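PDB 5D6S: epoxyqueuosine reductase from Streptococcus thermophilus, which belongs to a family of cobalamin-dependent iron-sulfur reductases and holds a cobalamin and two 4Fe-4S clusters within a single chain. Local coordinates for residues G117-N122 and V259-D264; P286-P291 and F308-G313; N29-I34 and L199-D204; T93-A98 and L195-E200. All blocks are in the same frame, centred on the assembly; numbering follows the deposited sequence.

Interaction 1. Residues G117-N122 and V259-D264. With SF4 (iron/sulfur cluster), chain G.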
loop_
_atom_site.group_PDB
_atom_site.type_symbol
_atom_site.label_atom_id
_atom_site.label_comp_id
_atom_site.label_asym_id
_atom_site.label_seq_id
_atom_site.Cartn_x
_atom_site.Cartn_y
_atom_site.Cartn_z
ATOM N N GLY A 117 4.470 16.322 -0.736
ATOM C CA GLY A 117 4.880 14.968 -0.411
ATOM C C GLY A 117 4.509 14.055 -1.556
ATOM O O GLY A 117 3.804 14.461 -2.482
ATOM N N LYS A 118 5.018 12.834 -1.518
ATOM C CA LYS A 118 4.666 11.804 -2.493
ATOM C C LYS A 118 3.770 10.773 -1.829
ATOM O O LYS A 118 3.773 10.595 -0.627
ATOM C CB LYS A 118 5.902 11.082 -3.041
ATOM C CG LYS A 118 7.007 11.943 -3.642
ATOM C CD LYS A 118 8.301 11.127 -3.782
ATOM C CE LYS A 118 9.525 11.985 -4.067
ATOM N NZ LYS A 118 9.414 12.713 -5.361
ATOM N N ILE A 119 3.056 10.037 -2.644
ATOM C CA ILE A 119 2.102 9.061 -2.177
ATOM C C ILE A 119 2.049 7.950 -3.242
ATOM O O ILE A 119 1.848 8.226 -4.402
ATOM C CB ILE A 119 0.730 9.710 -1.928
ATOM C CG1 ILE A 119 -0.308 8.551 -1.924
ATOM C CG2 ILE A 119 0.548 10.836 -2.945
ATOM C CD1 ILE A 119 -1.429 8.486 -2.942
ATOM N N THR A 120 2.282 6.700 -2.829
ATOM C CA THR A 120 2.513 5.556 -3.750
ATOM C C THR A 120 1.606 5.504 -4.977
ATOM O O THR A 120 0.409 5.772 -4.878
ATOM C CB THR A 120 2.387 4.189 -3.038
ATOM O OG1 THR A 120 2.504 3.142 -4.007
ATOM C CG2 THR A 120 1.061 4.035 -2.359
ATOM N N PRO A 121 2.175 5.161 -6.146
ATOM C CA PRO A 121 1.363 5.054 -7.370
ATOM C C PRO A 121 0.275 3.993 -7.257
ATOM O O PRO A 121 -0.714 4.065 -7.986
ATOM C CB PRO A 121 2.369 4.664 -8.459
ATOM C CG PRO A 121 3.725 4.590 -7.830
ATOM C CD PRO A 121 3.582 4.744 -6.347
ATOM N N ASN A 122 0.473 3.024 -6.342
ATOM C CA ASN A 122 -0.556 2.035 -5.973
ATOM C C ASN A 122 -1.880 2.670 -5.553
ATOM O O ASN A 122 -2.918 2.002 -5.506
ATOM C CB ASN A 122 -0.038 1.141 -4.833
ATOM C CG ASN A 122 -0.862 -0.136 -4.651
ATOM O OD1 ASN A 122 -1.125 -0.865 -5.604
ATOM N ND2 ASN A 122 -1.265 -0.417 -3.426
ATOM N N VAL A 259 7.360 10.415 1.491
ATOM C CA VAL A 259 6.343 9.473 1.021
ATOM C C VAL A 259 5.369 9.226 2.156
ATOM O O VAL A 259 5.684 8.461 3.078
ATOM C CB VAL A 259 6.961 8.134 0.555
ATOM C CG1 VAL A 259 5.881 7.227 0.023
ATOM C CG2 VAL A 259 7.986 8.365 -0.549
ATOM N N ILE A 260 4.200 9.864 2.075
ATOM C CA ILE A 260 3.236 9.852 3.163
ATOM C C ILE A 260 2.224 8.721 3.105
ATOM O O ILE A 260 1.349 8.620 3.956
ATOM C CB ILE A 260 2.442 11.171 3.262
ATOM C CG1 ILE A 260 1.521 11.351 2.070
ATOM C CG2 ILE A 260 3.385 12.353 3.460
ATOM C CD1 ILE A 260 0.744 12.652 2.080
ATOM N N TYR A 261 2.343 7.864 2.113
ATOM C CA TYR A 261 1.498 6.662 2.020
ATOM C C TYR A 261 2.164 5.590 1.146
ATOM O O TYR A 261 2.481 5.824 -0.015
ATOM C CB TYR A 261 0.106 6.983 1.462
ATOM C CG TYR A 261 -0.837 5.822 1.621
ATOM C CD1 TYR A 261 -1.420 5.556 2.845
ATOM C CD2 TYR A 261 -1.107 4.952 0.563
ATOM C CE1 TYR A 261 -2.258 4.462 3.029
ATOM C CE2 TYR A 261 -1.961 3.870 0.729
ATOM C CZ TYR A 261 -2.523 3.622 1.979
ATOM O OH TYR A 261 -3.341 2.530 2.193
ATOM N N GLY A 262 2.397 4.419 1.721
ATOM C CA GLY A 262 3.040 3.338 0.989
ATOM C C GLY A 262 4.536 3.536 0.847
ATOM O O GLY A 262 5.108 4.521 1.335
ATOM N N CYS A 263 5.157 2.546 0.206
ATOM C CA CYS A 263 6.551 2.536 -0.128
ATOM C C CYS A 263 6.688 1.756 -1.431
ATOM O O CYS A 263 6.099 0.684 -1.582
ATOM C CB CYS A 263 7.347 1.881 1.013
ATOM S SG CYS A 263 9.114 1.655 0.755
ATOM N N ASP A 264 7.525 2.262 -2.329
ATOM C CA ASP A 264 7.819 1.593 -3.594
ATOM C C ASP A 264 9.299 1.258 -3.790
ATOM O O ASP A 264 9.691 0.799 -4.851
ATOM C CB ASP A 264 7.329 2.455 -4.740
ATOM C CG ASP A 264 5.815 2.511 -4.796
ATOM O OD1 ASP A 264 5.201 2.939 -3.796
ATOM O OD2 ASP A 264 5.253 2.114 -5.824
HETATM FE FE1 SF4 G . 8.444 -2.344 2.563
HETATM FE FE2 SF4 G . 9.720 -0.415 1.422
HETATM FE FE3 SF4 G . 9.523 -2.731 0.237
HETATM FE FE4 SF4 G . 11.046 -2.474 2.290
HETATM S S1 SF4 G . 11.237 -1.522 0.447
HETATM S S2 SF4 G . 9.636 -3.968 1.927
HETATM S S3 SF4 G . 9.897 -1.024 3.392
HETATM S S4 SF4 G . 7.964 -1.403 0.733
#

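Interaction 2. Residues P286-P291 and F308-G313. Unlike the reference sequence in segment 286-291: Asp287 (reference Glu).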
loop_
_atom_site.group_PDB
_atom_site.type_symbol
_atom_site.label_atom_id
_atom_site.label_comp_id
_atom_site.label_asym_id
_atom_site.label_seq_id
_atom_site.Cartn_x
_atom_site.Cartn_y
_atom_site.Cartn_z
ATOM N N PRO A 286 -2.584 14.953 -10.516
ATOM C CA PRO A 286 -1.259 14.971 -9.876
ATOM C C PRO A 286 -1.239 15.612 -8.465
ATOM O O PRO A 286 -0.309 15.364 -7.709
ATOM C CB PRO A 286 -0.395 15.771 -10.881
ATOM C CG PRO A 286 -1.367 16.640 -11.617
ATOM C CD PRO A 286 -2.650 15.848 -11.688
ATOM N N ASP A 287 -2.236 16.428 -8.142
ATOM C CA ASP A 287 -2.341 17.069 -6.810
ATOM C C ASP A 287 -2.794 16.117 -5.716
ATOM O O ASP A 287 -2.618 16.391 -4.530
ATOM C CB ASP A 287 -3.304 18.263 -6.848
ATOM C CG ASP A 287 -2.672 19.514 -7.432
ATOM O OD1 ASP A 287 -1.502 19.462 -7.854
ATOM O OD2 ASP A 287 -3.353 20.562 -7.473
ATOM N N LEU A 288 -3.435 15.029 -6.117
ATOM C CA LEU A 288 -3.762 13.922 -5.216
ATOM C C LEU A 288 -2.643 12.925 -5.147
ATOM O O LEU A 288 -2.597 12.130 -4.227
ATOM C CB LEU A 288 -4.990 13.175 -5.693
ATOM C CG LEU A 288 -6.240 14.030 -5.822
ATOM C CD1 LEU A 288 -7.461 13.131 -5.929
ATOM C CD2 LEU A 288 -6.410 15.010 -4.673
ATOM N N ALA A 289 -1.753 12.941 -6.127
ATOM C CA ALA A 289 -0.638 12.015 -6.142
ATOM C C ALA A 289 0.608 12.626 -5.540
ATOM O O ALA A 289 1.553 11.918 -5.205
ATOM C CB ALA A 289 -0.353 11.558 -7.567
ATOM N N MET A 290 0.639 13.946 -5.445
ATOM C CA MET A 290 1.782 14.653 -4.857
ATOM C C MET A 290 1.223 15.864 -4.138
ATOM O O MET A 290 1.370 16.984 -4.603
ATOM C CB MET A 290 2.796 15.029 -5.938
ATOM C CG MET A 290 3.525 13.809 -6.474
ATOM S SD MET A 290 5.033 14.170 -7.368
ATOM C CE MET A 290 5.676 12.508 -7.609
ATOM N N PRO A 291 0.547 15.619 -3.005
ATOM C CA PRO A 291 -0.225 16.655 -2.361
ATOM C C PRO A 291 0.604 17.666 -1.632
ATOM O O PRO A 291 1.662 17.360 -1.088
ATOM C CB PRO A 291 -1.115 15.879 -1.395
ATOM C CG PRO A 291 -0.339 14.669 -1.067
ATOM C CD PRO A 291 0.479 14.341 -2.265
ATOM N N PHE A 308 -10.148 13.371 -1.472
ATOM C CA PHE A 308 -9.243 12.243 -1.394
ATOM C C PHE A 308 -9.970 10.939 -1.172
ATOM O O PHE A 308 -9.355 9.857 -1.207
ATOM C CB PHE A 308 -8.257 12.430 -0.233
ATOM C CG PHE A 308 -7.050 13.260 -0.583
ATOM C CD1 PHE A 308 -7.066 14.632 -0.440
ATOM C CD2 PHE A 308 -5.908 12.656 -1.080
ATOM C CE1 PHE A 308 -5.970 15.405 -0.785
ATOM C CE2 PHE A 308 -4.801 13.412 -1.398
ATOM C CZ PHE A 308 -4.830 14.797 -1.259
ATOM N N GLY A 309 -11.284 11.019 -0.989
ATOM C CA GLY A 309 -12.082 9.868 -0.559
ATOM C C GLY A 309 -12.149 8.706 -1.535
ATOM O O GLY A 309 -12.543 7.608 -1.170
ATOM N N MET A 310 -11.771 8.965 -2.778
ATOM C CA MET A 310 -11.871 7.999 -3.865
ATOM C C MET A 310 -10.632 7.127 -3.983
ATOM O O MET A 310 -10.671 6.131 -4.685
ATOM C CB MET A 310 -12.013 8.750 -5.188
ATOM C CG MET A 310 -10.686 9.363 -5.645
ATOM S SD MET A 310 -10.706 11.101 -6.092
ATOM C CE MET A 310 -11.335 11.881 -4.606
ATOM N N ILE A 311 -9.522 7.535 -3.375
ATOM C CA ILE A 311 -8.272 6.768 -3.529
ATOM C C ILE A 311 -8.171 5.648 -2.485
ATOM O O ILE A 311 -8.787 5.692 -1.417
ATOM C CB ILE A 311 -6.983 7.653 -3.511
ATOM C CG1 ILE A 311 -6.675 8.201 -2.113
ATOM C CG2 ILE A 311 -7.089 8.805 -4.503
ATOM C CD1 ILE A 311 -5.282 8.780 -1.982
ATOM N N ALA A 312 -7.360 4.656 -2.799
ATOM C CA ALA A 312 -7.160 3.514 -1.912
ATOM C C ALA A 312 -6.680 3.970 -0.541
ATOM O O ALA A 312 -7.145 3.465 0.490
ATOM C CB ALA A 312 -6.165 2.548 -2.520
ATOM N N GLY A 313 -5.737 4.910 -0.538
ATOM C CA GLY A 313 -5.092 5.366 0.684
ATOM C C GLY A 313 -5.990 6.075 1.665
ATOM O O GLY A 313 -5.533 6.446 2.751
#

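Interaction 3. Residues N29-I34 and L199-D204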
loop_
_atom_site.group_PDB
_atom_site.type_symbol
_atom_site.label_atom_id
_atom_site.label_comp_id
_atom_site.label_asym_id
_atom_site.label_seq_id
_atom_site.Cartn_x
_atom_site.Cartn_y
_atom_site.Cartn_z
ATOM N N ASN A 29 -14.201 -23.856 -25.597
ATOM C CA ASN A 29 -13.467 -22.683 -26.083
ATOM C C ASN A 29 -13.835 -21.532 -25.175
ATOM O O ASN A 29 -13.673 -20.385 -25.544
ATOM C CB ASN A 29 -13.696 -22.358 -27.569
ATOM C CG ASN A 29 -12.770 -23.138 -28.501
ATOM O OD1 ASN A 29 -11.995 -23.996 -28.066
ATOM N ND2 ASN A 29 -12.848 -22.834 -29.793
ATOM N N ILE A 30 -14.323 -21.858 -23.973
ATOM C CA ILE A 30 -14.553 -20.846 -22.938
ATOM C C ILE A 30 -13.264 -20.117 -22.614
ATOM O O ILE A 30 -13.249 -18.893 -22.542
ATOM C CB ILE A 30 -15.150 -21.365 -21.592
ATOM C CG1 ILE A 30 -14.982 -22.886 -21.378
ATOM C CG2 ILE A 30 -16.616 -20.978 -21.492
ATOM C CD1 ILE A 30 -13.557 -23.375 -21.190
ATOM N N LYS A 31 -12.180 -20.862 -22.454
ATOM C CA LYS A 31 -10.897 -20.278 -22.069
ATOM C C LYS A 31 -10.445 -19.201 -23.080
ATOM O O LYS A 31 -9.935 -18.156 -22.695
ATOM C CB LYS A 31 -9.839 -21.388 -21.900
ATOM C CG LYS A 31 -8.466 -20.872 -21.537
ATOM C CD LYS A 31 -7.588 -21.966 -20.960
ATOM C CE LYS A 31 -6.142 -21.515 -20.925
ATOM N NZ LYS A 31 -5.301 -22.435 -20.119
ATOM N N LEU A 32 -10.639 -19.471 -24.366
ATOM C CA LEU A 32 -10.284 -18.514 -25.416
ATOM C C LEU A 32 -11.300 -17.373 -25.418
ATOM O O LEU A 32 -10.953 -16.231 -25.705
ATOM C CB LEU A 32 -10.230 -19.205 -26.788
ATOM C CG LEU A 32 -9.245 -18.633 -27.815
ATOM C CD1 LEU A 32 -9.031 -19.633 -28.950
ATOM C CD2 LEU A 32 -9.683 -17.287 -28.388
ATOM N N GLU A 33 -12.550 -17.693 -25.096
ATOM C CA GLU A 33 -13.630 -16.692 -25.060
ATOM C C GLU A 33 -13.500 -15.730 -23.890
ATOM O O GLU A 33 -13.772 -14.540 -24.028
ATOM C CB GLU A 33 -15.016 -17.360 -25.022
ATOM C CG GLU A 33 -15.652 -17.571 -26.391
ATOM C CD GLU A 33 -15.663 -16.302 -27.223
ATOM O OE1 GLU A 33 -15.876 -15.205 -26.642
ATOM O OE2 GLU A 33 -15.450 -16.402 -28.454
ATOM N N ILE A 34 -13.105 -16.265 -22.735
ATOM C CA ILE A 34 -12.835 -15.470 -21.535
ATOM C C ILE A 34 -11.710 -14.500 -21.840
ATOM O O ILE A 34 -11.900 -13.289 -21.769
ATOM C CB ILE A 34 -12.486 -16.370 -20.332
ATOM C CG1 ILE A 34 -13.766 -16.970 -19.760
ATOM C CG2 ILE A 34 -11.775 -15.585 -19.246
ATOM C CD1 ILE A 34 -13.542 -18.077 -18.749
ATOM N N LEU A 199 -16.106 -23.790 -12.793
ATOM C CA LEU A 199 -15.795 -24.216 -14.155
ATOM C C LEU A 199 -14.627 -25.201 -14.201
ATOM O O LEU A 199 -13.692 -25.113 -13.414
ATOM C CB LEU A 199 -15.476 -23.004 -15.036
ATOM C CG LEU A 199 -16.641 -22.228 -15.669
ATOM C CD1 LEU A 199 -17.870 -22.181 -14.775
ATOM C CD2 LEU A 199 -16.203 -20.820 -16.058
ATOM N N GLU A 200 -14.707 -26.148 -15.128
ATOM C CA GLU A 200 -13.610 -27.070 -15.388
ATOM C C GLU A 200 -12.822 -26.423 -16.504
ATOM O O GLU A 200 -13.326 -26.327 -17.623
ATOM C CB GLU A 200 -14.145 -28.442 -15.825
ATOM C CG GLU A 200 -13.259 -29.609 -15.428
ATOM C CD GLU A 200 -13.549 -30.108 -14.022
ATOM O OE1 GLU A 200 -14.715 -30.458 -13.735
ATOM O OE2 GLU A 200 -12.599 -30.162 -13.204
ATOM N N ILE A 201 -11.627 -25.924 -16.206
ATOM C CA ILE A 201 -10.821 -25.247 -17.233
ATOM C C ILE A 201 -9.355 -25.615 -17.148
ATOM O O ILE A 201 -8.819 -25.874 -16.071
ATOM C CB ILE A 201 -10.986 -23.710 -17.223
ATOM C CG1 ILE A 201 -12.444 -23.342 -17.548
ATOM C CG2 ILE A 201 -10.045 -23.048 -18.233
ATOM C CD1 ILE A 201 -12.760 -21.861 -17.506
ATOM N N GLU A 202 -8.742 -25.651 -18.330
ATOM C CA GLU A 202 -7.321 -25.932 -18.511
ATOM C C GLU A 202 -6.461 -24.943 -17.739
ATOM O O GLU A 202 -6.447 -23.760 -18.089
ATOM C CB GLU A 202 -6.948 -25.830 -20.004
ATOM C CG GLU A 202 -7.295 -27.053 -20.833
ATOM C CD GLU A 202 -6.290 -28.167 -20.635
ATOM O OE1 GLU A 202 -5.120 -27.980 -21.031
ATOM O OE2 GLU A 202 -6.666 -29.225 -20.086
ATOM N N PRO A 203 -5.740 -25.420 -16.705
ATOM C CA PRO A 203 -4.799 -24.524 -16.043
ATOM C C PRO A 203 -3.762 -23.962 -17.006
ATOM O O PRO A 203 -3.323 -24.665 -17.911
ATOM C CB PRO A 203 -4.135 -25.420 -14.988
ATOM C CG PRO A 203 -5.160 -26.460 -14.691
ATOM C CD PRO A 203 -5.876 -26.705 -15.991
ATOM N N ASP A 204 -3.407 -22.694 -16.824
ATOM C CA ASP A 204 -2.281 -22.104 -17.528
ATOM C C ASP A 204 -0.971 -22.673 -16.965
ATOM O O ASP A 204 -0.988 -23.464 -16.017
ATOM C CB ASP A 204 -2.308 -20.566 -17.423
ATOM C CG ASP A 204 -3.075 -19.914 -18.560
ATOM O OD1 ASP A 204 -3.118 -20.495 -19.671
ATOM O OD2 ASP A 204 -3.597 -18.798 -18.365
#

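Interaction 4. Residues T93-A98 and L195-E200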
loop_
_atom_site.group_PDB
_atom_site.type_symbol
_atom_site.label_atom_id
_atom_site.label_comp_id
_atom_site.label_asym_id
_atom_site.label_seq_id
_atom_site.Cartn_x
_atom_site.Cartn_y
_atom_site.Cartn_z
ATOM N N THR A 93 -12.050 -24.235 -10.635
ATOM C CA THR A 93 -10.913 -23.443 -11.088
ATOM C C THR A 93 -10.929 -22.042 -10.459
ATOM O O THR A 93 -11.959 -21.592 -9.941
ATOM C CB THR A 93 -10.854 -23.349 -12.632
ATOM O OG1 THR A 93 -9.667 -22.650 -13.025
ATOM C CG2 THR A 93 -12.045 -22.608 -13.198
ATOM N N ILE A 94 -9.770 -21.377 -10.473
ATOM C CA ILE A 94 -9.626 -19.978 -10.019
ATOM C C ILE A 94 -9.022 -19.163 -11.145
ATOM O O ILE A 94 -8.001 -19.538 -11.704
ATOM C CB ILE A 94 -8.688 -19.831 -8.790
ATOM C CG1 ILE A 94 -9.261 -20.563 -7.568
ATOM C CG2 ILE A 94 -8.503 -18.365 -8.443
ATOM C CD1 ILE A 94 -8.287 -20.717 -6.418
ATOM N N ILE A 95 -9.635 -18.025 -11.434
ATOM C CA ILE A 95 -9.166 -17.133 -12.487
ATOM C C ILE A 95 -8.523 -15.916 -11.850
ATOM O O ILE A 95 -9.201 -15.124 -11.196
ATOM C CB ILE A 95 -10.322 -16.642 -13.367
ATOM C CG1 ILE A 95 -11.181 -17.833 -13.809
ATOM C CG2 ILE A 95 -9.783 -15.853 -14.547
ATOM C CD1 ILE A 95 -12.466 -17.454 -14.529
ATOM N N SER A 96 -7.217 -15.775 -12.044
ATOM C CA SER A 96 -6.478 -14.645 -11.516
ATOM C C SER A 96 -6.458 -13.539 -12.541
ATOM O O SER A 96 -6.038 -13.779 -13.668
ATOM C CB SER A 96 -5.039 -15.036 -11.190
ATOM O OG SER A 96 -4.280 -13.886 -10.853
ATOM N N ILE A 97 -6.852 -12.324 -12.145
ATOM C CA ILE A 97 -6.694 -11.150 -13.019
ATOM C C ILE A 97 -5.588 -10.201 -12.550
ATOM O O ILE A 97 -5.177 -10.230 -11.396
ATOM C CB ILE A 97 -8.001 -10.363 -13.216
ATOM C CG1 ILE A 97 -8.485 -9.754 -11.918
ATOM C CG2 ILE A 97 -9.063 -11.278 -13.782
ATOM C CD1 ILE A 97 -9.516 -8.674 -12.166
ATOM N N ALA A 98 -5.082 -9.413 -13.491
ATOM C CA ALA A 98 -4.075 -8.407 -13.223
ATOM C C ALA A 98 -4.390 -7.173 -14.053
ATOM O O ALA A 98 -4.666 -7.287 -15.244
ATOM C CB ALA A 98 -2.696 -8.926 -13.563
ATOM N N LEU A 195 -11.241 -14.617 -9.358
ATOM C CA LEU A 195 -12.609 -15.088 -9.457
ATOM C C LEU A 195 -12.581 -16.596 -9.241
ATOM O O LEU A 195 -12.184 -17.359 -10.131
ATOM C CB LEU A 195 -13.188 -14.739 -10.826
ATOM C CG LEU A 195 -14.678 -14.980 -11.002
ATOM C CD1 LEU A 195 -15.498 -14.142 -10.040
ATOM C CD2 LEU A 195 -15.067 -14.654 -12.436
ATOM N N ILE A 196 -12.945 -17.016 -8.034
ATOM C CA ILE A 196 -13.102 -18.438 -7.739
ATOM C C ILE A 196 -14.374 -18.891 -8.438
ATOM O O ILE A 196 -15.367 -18.165 -8.457
ATOM C CB ILE A 196 -13.237 -18.725 -6.237
ATOM C CG1 ILE A 196 -12.033 -18.196 -5.464
ATOM C CG2 ILE A 196 -13.337 -20.225 -5.988
ATOM C CD1 ILE A 196 -12.242 -18.188 -3.960
ATOM N N THR A 197 -14.340 -20.091 -9.011
ATOM C CA THR A 197 -15.417 -20.552 -9.888
ATOM C C THR A 197 -15.581 -22.085 -9.926
ATOM O O THR A 197 -14.671 -22.840 -9.572
ATOM C CB THR A 197 -15.241 -19.960 -11.314
ATOM O OG1 THR A 197 -16.123 -20.609 -12.227
ATOM C CG2 THR A 197 -13.846 -20.147 -11.819
ATOM N N ASN A 198 -16.754 -22.526 -10.388
ATOM C CA ASN A 198 -17.071 -23.964 -10.546
ATOM C C ASN A 198 -16.854 -24.516 -11.967
ATOM O O ASN A 198 -17.346 -25.591 -12.295
ATOM C CB ASN A 198 -18.512 -24.235 -10.125
ATOM C CG ASN A 198 -19.529 -23.697 -11.117
ATOM O OD1 ASN A 198 -19.189 -23.003 -12.080
ATOM N ND2 ASN A 198 -20.792 -23.987 -10.863
ATOM N N LEU A 199 -16.106 -23.790 -12.793
ATOM C CA LEU A 199 -15.795 -24.216 -14.155
ATOM C C LEU A 199 -14.627 -25.201 -14.201
ATOM O O LEU A 199 -13.692 -25.113 -13.414
ATOM C CB LEU A 199 -15.476 -23.004 -15.036
ATOM C CG LEU A 199 -16.641 -22.228 -15.669
ATOM C CD1 LEU A 199 -17.870 -22.181 -14.775
ATOM C CD2 LEU A 199 -16.203 -20.820 -16.058
ATOM N N GLU A 200 -14.707 -26.148 -15.128
ATOM C CA GLU A 200 -13.610 -27.070 -15.388
ATOM C C GLU A 200 -12.822 -26.423 -16.504
ATOM O O GLU A 200 -13.326 -26.327 -17.623
ATOM C CB GLU A 200 -14.145 -28.442 -15.825
ATOM C CG GLU A 200 -13.259 -29.609 -15.428
ATOM C CD GLU A 200 -13.549 -30.108 -14.022
ATOM O OE1 GLU A 200 -14.715 -30.458 -13.735
ATOM O OE2 GLU A 200 -12.599 -30.162 -13.204
#

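Interaction 1. Residues G117-N122 and V259-D264
Thr120 donates a hydrogen bond from its hydroxyl to the carboxylate of Asp264 in the cluster-binding domain, OG1 lying 2.7 Å from Asp264 OD1, in a place where cobalamin touches both residues. The same OG1 receives the backbone N of Asn122 (3.1 Å), which closes an ST turn, so one hydroxyl serves its own loop as acceptor and the opposite loop as donor. Its direction follows from chi1 of 175°, which sets OG1 anti to the backbone N; the two side chains meet at about a right angle, and Asp264 OD1 uses its syn lone pair. OD1 also makes a weak hydrogen bond to cobalamin. Behind this site the loops are joined through their backbones: a single beta bridge pairs Lys118 with Val259, Ile260 N reaches Lys118 O over 2.8 Å, and Thr120 N reaches Tyr261 O over 3.0 Å. CG1 of Ile119 rests on CB of Tyr261 at 3.8 Å, while Thr120 CG2 comes obliquely to the tyrosine ring at CD2. Gly262, whose positive phi (77°) is most easily adopted by glycine, leads into Cys263, whose backbone N donates a hydrogen bond to cobalamin. The contact thus illustrates how one short loop can serve two cofactors, for Cys263 SG binds iron FE2 of a 4Fe-4S cluster at 2.3 Å.

Interaction 2. Residues P286-P291 and F308-G313
The Phe308 ring carries Leu288 on one face and meets Pro291 at its edge, near the ring plane. Leu288 CD2 stands 3.9 Å from the ring centroid and 16° off the normal, a CH-pi contact displaced somewhat toward the rim; its closest ring atom is CZ. Pro291 CB approaches the same CZ at 3.9 Å, so two residues of 286-291 converge on the far end of the ring. Phe296, outside both segments, adds an edge-to-face ring contact. At the end of helix 301-308 the chain leaves through a type I beta turn from Phe308 to Ile311, closed by Ile311 N on Phe308 O at 3.2 Å, and the ring is received by the weakly bonded helical turn 286-289 and the proline after it. Leu288 has CG anti to its carbonyl carbon (chi1 -58°), and its side chain and that of Phe308 run past each other in opposite directions. The polar end of Asp287 turns away from this apolar meeting and pairs with Arg116 in a salt bridge. Leu288 shares its two branches between two partners, and while CD2 covers the phenyl, the other methyl, CD1, meets Met310 SD at 3.8 Å, the Leu288 and Met310 side chains crossing at about a right angle.

Interaction 3. Residues N29-I34 and L199-D204
The start of the N-terminal helix 30-40 sets Ile30, Lys31 and Ile34 against the loop that follows strand 190-197, where Ile201, Glu202 O and Asp204 receive them. Ile201 lies among the three helix side chains. Its CG1 meets Ile30 CD1 at 3.8 Å, its CG2 lies beside Lys31 CD at 3.8 Å, and its CD1 reaches tip to tip toward Ile34 CD1 at 4.1 Å. The contact is a surface one, but Ile34 is buried, since it also touches Ile46 and Phe48 of strand 45-50 and Ile143 of helix 128-144; the helix therefore belongs to the layer that covers one face of the antiparallel sheet, and the loop runs along its border, with the Asp204 backbone bonded to Phe48. With CG anti to the backbone N (chi1 178°) and the chain extended beyond it, Lys31 passes obliquely by Ile201 CG2 and delivers its ammonium to two oxygens of the loop. NZ donates to the backbone Glu202 O over 2.7 Å, arriving 44° above the carbonyl plane. It also forms a salt bridge of 3.0 Å with Asp204 OD1, met from above the carboxylate plane, 62° out of it.

Interaction 4. Residues T93-A98 and L195-E200
Thr93 and Thr197 take the same first torsion, chi1 -176° and 169°, which puts OG1 anti to the backbone N in each and leaves CG2 between the backbone N and the carbonyl carbon. The side chains lie side by side and point the same way, and the two CG2 methyls face each other across the strands. The hydroxyls go separate ways: Thr93 OG1 bonds the backbone O of Thr49 on the neighbouring strand, whereas Thr197 OG1 accepts from Leu199 N at 3.2 Å in an ST turn as strand 190-197 ends. Thr93 and Thr197 form a hydrogen-bonded pair, with Thr197 N on Thr93 O at 3.0 Å and Thr93 N on Thr197 O at 3.2 Å. The next such pair is Ile95 with Leu195, their bonds 2.9 Å from Ile95 N to Leu195 O and 2.8 Å from Leu195 N to Ile95 O. Between them Ile94 and Ile196 make a non-hydrogen-bonded pair, CG1 to CG1 4.2 Å apart. On their face Ile94 touches Val166 of helix 163-169; on that of Thr93, Ile95, Leu195 and Thr197, Leu195 touches Leu139 of helix 128-144. Segments 93-98 and 195-197, antiparallel at 165°, are inner strands of a layered alpha+beta domain, a four-stranded antiparallel sheet between helices.

In the fold
From the N terminus, helix 30-40 begins interaction 3, strand 93-100 begins interaction 4 and the loop 117-122 begins interaction 1. The chain then returns along 195-204; interaction 4 opens later than interaction 3, and both close on this same overlapping stretch, sharing Leu199 and Glu200. Interaction 1 crosses both, since it closes only at 259-264, where the cluster-binding domain meets the loop that follows strand 93-100. Interaction 2 comes afterwards as a short loop closed within the helical part. It is nonetheless adjacent to interaction 1, their centres about 10 Å apart, with a probable hydrogen bond from Gly117 N to Pro291 O. The centres of interactions 3 and 4 lie 31 to 37 Å from those of interactions 1 and 2.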